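Local coordinates for protein ORF007 (Staphylococcus phage 2638A, PDB 7AQH) that degrades host peptidoglycan so that new phage particles are released, this piece being its C-terminal SH3b cell wall-binding domain, at residues 16-22 with 90-94; 26-32 with 71-76. All coordinates share one frame; numbering follows the deposited sequence.

Contact 1. Residues 16-22 with 90-94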
loop_
_atom_site.group_PDB
_atom_site.type_symbol
_atom_site.label_atom_id
_atom_site.label_comp_id
_atom_site.label_asym_id
_atom_site.label_seq_id
_atom_site.Cartn_x
_atom_site.Cartn_y
_atom_site.Cartn_z
ATOM N N ALA A 16 -3.799 9.933 6.016
ATOM C CA ALA A 16 -2.578 10.080 6.797
ATOM C C ALA A 16 -1.380 10.074 5.855
ATOM O O ALA A 16 -1.504 9.788 4.661
ATOM C CB ALA A 16 -2.460 8.976 7.855
ATOM N N SER A 17 -0.215 10.400 6.413
ATOM C CA SER A 17 1.042 10.451 5.679
ATOM C C SER A 17 1.917 9.264 6.058
ATOM O O SER A 17 1.915 8.815 7.208
ATOM C CB SER A 17 1.802 11.747 5.952
ATOM O OG SER A 17 2.213 11.807 7.306
ATOM N N PHE A 18 2.671 8.759 5.084
ATOM C CA PHE A 18 3.563 7.624 5.278
ATOM C C PHE A 18 4.971 7.986 4.825
ATOM O O PHE A 18 5.160 8.488 3.711
ATOM C CB PHE A 18 3.066 6.391 4.512
ATOM C CG PHE A 18 3.875 5.146 4.767
ATOM C CD1 PHE A 18 4.999 4.862 4.009
ATOM C CD2 PHE A 18 3.503 4.254 5.760
ATOM C CE1 PHE A 18 5.742 3.712 4.239
ATOM C CE2 PHE A 18 4.241 3.103 5.995
ATOM C CZ PHE A 18 5.360 2.831 5.236
ATOM N N THR A 19 5.953 7.724 5.684
ATOM C CA THR A 19 7.363 7.934 5.376
ATOM C C THR A 19 8.058 6.583 5.272
ATOM O O THR A 19 8.065 5.807 6.234
ATOM C CB THR A 19 8.049 8.798 6.437
ATOM O OG1 THR A 19 7.100 9.708 7.010
ATOM C CG2 THR A 19 9.227 9.565 5.834
ATOM N N VAL A 20 8.643 6.308 4.105
ATOM C CA VAL A 20 9.268 5.013 3.867
ATOM C C VAL A 20 10.545 4.907 4.688
ATOM O O VAL A 20 11.417 5.785 4.631
ATOM C CB VAL A 20 9.549 4.818 2.370
ATOM C CG1 VAL A 20 10.372 3.559 2.142
ATOM C CG2 VAL A 20 8.246 4.761 1.589
ATOM N N THR A 21 10.661 3.826 5.459
ATOM C CA THR A 21 11.864 3.538 6.224
ATOM C C THR A 21 12.557 2.265 5.761
ATOM O O THR A 21 13.615 1.920 6.301
ATOM C CB THR A 21 11.542 3.433 7.723
ATOM O OG1 THR A 21 12.762 3.417 8.474
ATOM C CG2 THR A 21 10.763 2.161 8.013
ATOM N N ALA A 22 11.995 1.564 4.781
ATOM C CA ALA A 22 12.620 0.356 4.268
ATOM C C ALA A 22 13.947 0.705 3.601
ATOM O O ALA A 22 14.000 1.631 2.781
ATOM C CB ALA A 22 11.696 -0.346 3.274
ATOM N N LEU A 90 5.856 -2.694 10.349
ATOM C CA LEU A 90 5.559 -1.608 9.427
ATOM C C LEU A 90 6.843 -1.160 8.742
ATOM O O LEU A 90 7.886 -1.008 9.385
ATOM C CB LEU A 90 4.918 -0.428 10.159
ATOM C CG LEU A 90 4.153 0.564 9.288
ATOM C CD1 LEU A 90 3.001 -0.122 8.564
ATOM C CD2 LEU A 90 3.653 1.725 10.130
ATOM N N TRP A 91 6.767 -0.952 7.427
ATOM C CA TRP A 91 7.921 -0.538 6.636
ATOM C C TRP A 91 8.140 0.968 6.649
ATOM O O TRP A 91 8.885 1.485 5.809
ATOM C CB TRP A 91 7.785 -1.040 5.195
ATOM C CG TRP A 91 7.574 -2.526 5.083
ATOM C CD1 TRP A 91 7.680 -3.447 6.085
ATOM C CD2 TRP A 91 7.222 -3.258 3.902
ATOM N NE1 TRP A 91 7.416 -4.705 5.602
ATOM C CE2 TRP A 91 7.132 -4.617 4.266
ATOM C CE3 TRP A 91 6.975 -2.898 2.574
ATOM C CZ2 TRP A 91 6.805 -5.615 3.349
ATOM C CZ3 TRP A 91 6.650 -3.892 1.666
ATOM C CH2 TRP A 91 6.569 -5.233 2.058
ATOM N N GLY A 92 7.517 1.676 7.580
ATOM C CA GLY A 92 7.667 3.113 7.640
ATOM C C GLY A 92 6.966 3.658 8.860
ATOM O O GLY A 92 6.633 2.912 9.784
ATOM N N GLU A 93 6.739 4.968 8.857
ATOM C CA GLU A 93 6.075 5.641 9.962
ATOM C C GLU A 93 4.811 6.328 9.464
ATOM O O GLU A 93 4.735 6.767 8.313
ATOM C CB GLU A 93 7.000 6.669 10.628
ATOM C CG GLU A 93 8.111 6.053 11.464
ATOM C CD GLU A 93 9.088 7.090 11.979
ATOM O OE1 GLU A 93 9.022 8.251 11.521
ATOM O OE2 GLU A 93 9.935 6.739 12.826
ATOM N N ILE A 94 3.818 6.420 10.344
ATOM C CA ILE A 94 2.548 7.043 9.990
ATOM C C ILE A 94 2.270 8.234 10.897
ATOM O O ILE A 94 2.726 9.346 10.631
ATOM C CB ILE A 94 1.393 6.026 10.051
ATOM C CG1 ILE A 94 1.657 4.865 9.090
ATOM C CG2 ILE A 94 0.064 6.704 9.725
ATOM C CD1 ILE A 94 0.589 3.797 9.111
#
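Phe18 meets Gly92 with the far corner of its ring: CZ stands 3.3 Å from Gly92 CA, a tight approach that the absence of a side chain on the glycine makes possible. The ring reaches this point because CG lies anti to the backbone N (chi1 -175°), and Leu90 CG then comes in at the ring edge, 4.2 Å from Phe18 CE2. Ile94 crosses the same ring obliquely, with CG1 3.9 Å from Phe18 CD2, while its other branch, CG2, rests on Ala16 CB. The backbones pair antiparallel. Thr19 and Glu93 form a hydrogen-bonded pair, Thr19 N to Glu93 O and Glu93 N to Thr19 O, each 3.1 Å. Through this pairing the short C-terminal strand 92-93 is added to strand 10-20 in the antiparallel sheet of the SH3b domain. Beyond it, Thr21 N bonds Trp91 O at 3.0 Å. Outside the two segments, Ile49 touches the Phe18 ring, Val77 touches both Phe18 and Leu90, and Thr19 OG1 has a weak hydrogen bond to Thr48 OG1.

Contact 2. Residues 26-32 with 71-76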
loop_
_atom_site.group_PDB
_atom_site.type_symbol
_atom_site.label_atom_id
_atom_site.label_comp_id
_atom_site.label_asym_id
_atom_site.label_seq_id
_atom_site.Cartn_x
_atom_site.Cartn_y
_atom_site.Cartn_z
ATOM N N ILE A 26 10.511 0.960 -1.422
ATOM C CA ILE A 26 9.331 0.132 -1.626
ATOM C C ILE A 26 8.889 0.251 -3.078
ATOM O O ILE A 26 8.858 1.351 -3.640
ATOM C CB ILE A 26 8.183 0.525 -0.674
ATOM C CG1 ILE A 26 8.700 0.612 0.762
ATOM C CG2 ILE A 26 7.049 -0.479 -0.770
ATOM C CD1 ILE A 26 7.666 1.084 1.755
ATOM N N ILE A 27 8.554 -0.886 -3.682
ATOM C CA ILE A 27 8.092 -0.918 -5.065
ATOM C C ILE A 27 6.600 -0.621 -5.096
ATOM O O ILE A 27 5.821 -1.203 -4.331
ATOM C CB ILE A 27 8.401 -2.278 -5.712
ATOM C CG1 ILE A 27 9.912 -2.516 -5.759
ATOM C CG2 ILE A 27 7.801 -2.353 -7.106
ATOM C CD1 ILE A 27 10.300 -3.873 -6.306
ATOM N N THR A 28 6.198 0.290 -5.980
ATOM C CA THR A 28 4.807 0.686 -6.131
ATOM C C THR A 28 4.221 0.080 -7.400
ATOM O O THR A 28 4.942 -0.226 -8.355
ATOM C CB THR A 28 4.670 2.211 -6.174
ATOM O OG1 THR A 28 5.390 2.725 -7.302
ATOM C CG2 THR A 28 5.228 2.830 -4.900
ATOM N N ARG A 29 2.900 -0.089 -7.400
ATOM C CA ARG A 29 2.191 -0.756 -8.482
ATOM C C ARG A 29 1.064 0.132 -8.991
ATOM O O ARG A 29 0.596 1.038 -8.299
ATOM C CB ARG A 29 1.619 -2.108 -8.028
ATOM C CG ARG A 29 2.653 -3.084 -7.490
ATOM C CD ARG A 29 3.554 -3.614 -8.594
ATOM N NE ARG A 29 4.618 -4.466 -8.069
ATOM C CZ ARG A 29 5.493 -5.121 -8.826
ATOM N NH1 ARG A 29 5.434 -5.026 -10.146
ATOM N NH2 ARG A 29 6.427 -5.873 -8.261
ATOM N N TYR A 30 0.631 -0.139 -10.221
ATOM C CA TYR A 30 -0.535 0.518 -10.790
ATOM C C TYR A 30 -1.774 -0.365 -10.625
ATOM O O TYR A 30 -1.702 -1.510 -10.168
ATOM C CB TYR A 30 -0.292 0.860 -12.267
ATOM C CG TYR A 30 0.628 2.046 -12.503
ATOM C CD1 TYR A 30 0.323 3.303 -11.995
ATOM C CD2 TYR A 30 1.802 1.907 -13.239
ATOM C CE1 TYR A 30 1.162 4.387 -12.206
ATOM C CE2 TYR A 30 2.646 2.989 -13.454
ATOM C CZ TYR A 30 2.321 4.224 -12.935
ATOM O OH TYR A 30 3.161 5.294 -13.150
ATOM N N LYS A 31 -2.929 0.188 -11.005
ATOM C CA LYS A 31 -4.192 -0.545 -11.075
ATOM C C LYS A 31 -4.716 -0.942 -9.701
ATOM O O LYS A 31 -5.824 -0.544 -9.327
ATOM C CB LYS A 31 -4.068 -1.780 -11.967
ATOM C CG LYS A 31 -3.797 -1.473 -13.442
ATOM C CD LYS A 31 -3.643 -2.758 -14.239
ATOM C CE LYS A 31 -5.009 -3.407 -14.468
ATOM N NZ LYS A 31 -4.907 -4.545 -15.418
ATOM N N GLY A 32 -3.950 -1.726 -8.943
ATOM C CA GLY A 32 -4.411 -2.196 -7.655
ATOM C C GLY A 32 -3.332 -2.713 -6.722
ATOM O O GLY A 32 -2.150 -2.789 -7.068
ATOM N N GLU A 71 -3.279 9.134 -11.839
ATOM C CA GLU A 71 -3.169 7.691 -11.715
ATOM C C GLU A 71 -3.169 7.294 -10.246
ATOM O O GLU A 71 -2.626 8.010 -9.401
ATOM C CB GLU A 71 -1.870 7.227 -12.366
ATOM C CG GLU A 71 -0.996 8.383 -12.831
ATOM C CD GLU A 71 -0.388 8.151 -14.189
ATOM O OE1 GLU A 71 -1.153 8.101 -15.174
ATOM O OE2 GLU A 71 0.851 8.004 -14.269
ATOM N N THR A 72 -3.793 6.163 -9.938
ATOM C CA THR A 72 -3.804 5.671 -8.568
ATOM C C THR A 72 -2.643 4.701 -8.388
ATOM O O THR A 72 -2.442 3.806 -9.215
ATOM C CB THR A 72 -5.131 4.993 -8.228
ATOM O OG1 THR A 72 -6.191 5.954 -8.293
ATOM C CG2 THR A 72 -5.070 4.414 -6.824
ATOM N N VAL A 73 -1.876 4.889 -7.318
ATOM C CA VAL A 73 -0.711 4.064 -7.024
ATOM C C VAL A 73 -0.923 3.363 -5.691
ATOM O O VAL A 73 -1.364 3.983 -4.717
ATOM C CB VAL A 73 0.591 4.894 -6.995
ATOM C CG1 VAL A 73 1.777 4.006 -6.652
ATOM C CG2 VAL A 73 0.808 5.595 -8.329
ATOM N N TYR A 74 -0.605 2.073 -5.652
ATOM C CA TYR A 74 -0.732 1.257 -4.453
ATOM C C TYR A 74 0.650 0.842 -3.966
ATOM O O TYR A 74 1.522 0.492 -4.767
ATOM C CB TYR A 74 -1.587 0.016 -4.722
ATOM C CG TYR A 74 -2.983 0.331 -5.208
ATOM C CD1 TYR A 74 -3.226 0.607 -6.545
ATOM C CD2 TYR A 74 -4.059 0.341 -4.330
ATOM C CE1 TYR A 74 -4.501 0.896 -6.995
ATOM C CE2 TYR A 74 -5.338 0.626 -4.771
ATOM C CZ TYR A 74 -5.553 0.901 -6.105
ATOM O OH TYR A 74 -6.823 1.185 -6.550
ATOM N N MET A 75 0.843 0.879 -2.647
ATOM C CA MET A 75 2.128 0.561 -2.045
ATOM C C MET A 75 1.927 -0.391 -0.872
ATOM O O MET A 75 1.061 -0.144 -0.013
ATOM C CB MET A 75 2.841 1.836 -1.575
ATOM C CG MET A 75 4.276 1.614 -1.128
ATOM S SD MET A 75 4.883 2.922 -0.044
ATOM C CE MET A 75 4.474 4.378 -0.998
ATOM N N PRO A 76 2.693 -1.477 -0.792
ATOM C CA PRO A 76 2.649 -2.319 0.406
ATOM C C PRO A 76 3.381 -1.657 1.561
ATOM O O PRO A 76 4.357 -0.927 1.373
ATOM C CB PRO A 76 3.355 -3.604 -0.039
ATOM C CG PRO A 76 4.301 -3.147 -1.099
ATOM C CD PRO A 76 3.617 -2.006 -1.810
#
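The antiparallel pairing of strands 26-30 and 72-76 forms part of the curled sheet of this SH3b domain, and it turns on Arg29 and Tyr74. These two residues exchange backbone hydrogen bonds: Arg29 N gives to Tyr74 O at 3.0 Å, and Tyr74 N gives to Arg29 O at 3.1 Å. Towards residue 76 the ladder changes character, because Pro76 has no N-H to offer; its CD instead lies 3.4 Å from Ile27 O. Here apolar packing takes over. Ile26 and Met75 cross at about a right angle, the CG2 branch of Ile26 lying 3.5 Å from Met75 CG and its CD1 3.8 Å from Met75 SD. Met75 comes to this place with CG anti to its backbone N (chi1 -171°) and its chain bent at the thioether. The same Ile26 CG2 also meets the ring of Pro76 at CG.

Back towards residue 72, Val73 turns CG1 against Thr28 CB, and its CG2 approaches Tyr30 CE1 at 4.1 Å. At the opposite end from Ile26, Gly32 CA lies over one face of the Tyr74 ring in a CH-pi contact whose exact spacing is doubtful; Arg29 O sits at the edge of that ring, near its plane. Thr28 OG1 is held by a weak hydrogen bond to Gly41 O, while Leu43 and Trp65 also pack on Met75. Strand 26-30 pairs with strand 39-43 as well, and strand 72-77 with strand 60-66, so this junction joins two hairpins, as in the small, strongly curled antiparallel sheets of the SH3 fold.

How the contacts relate
After the short strand 3-4 the chain runs through strand 10-20, whose end belongs to contact 1, and passes almost at once into strand 26-30, half of contact 2. It then travels through strands 39-43, 48-51, 53-57 and 60-66 before strand 72-77 returns to close the inner loop at contact 2. Strand 92-93 closes the outer loop at contact 1 only near the C terminus, so contact 2 is nested within contact 1. The two centres lie about 15 Å apart, yet the contacts touch: Val20, Phe18 and Trp91 pack on Ile26, and Trp91 also reaches Pro76. Contact 1 adds strand 92-93 to strand 10-20, and contact 2 joins strand 26-30 to strand 72-77, all in the same antiparallel sheet.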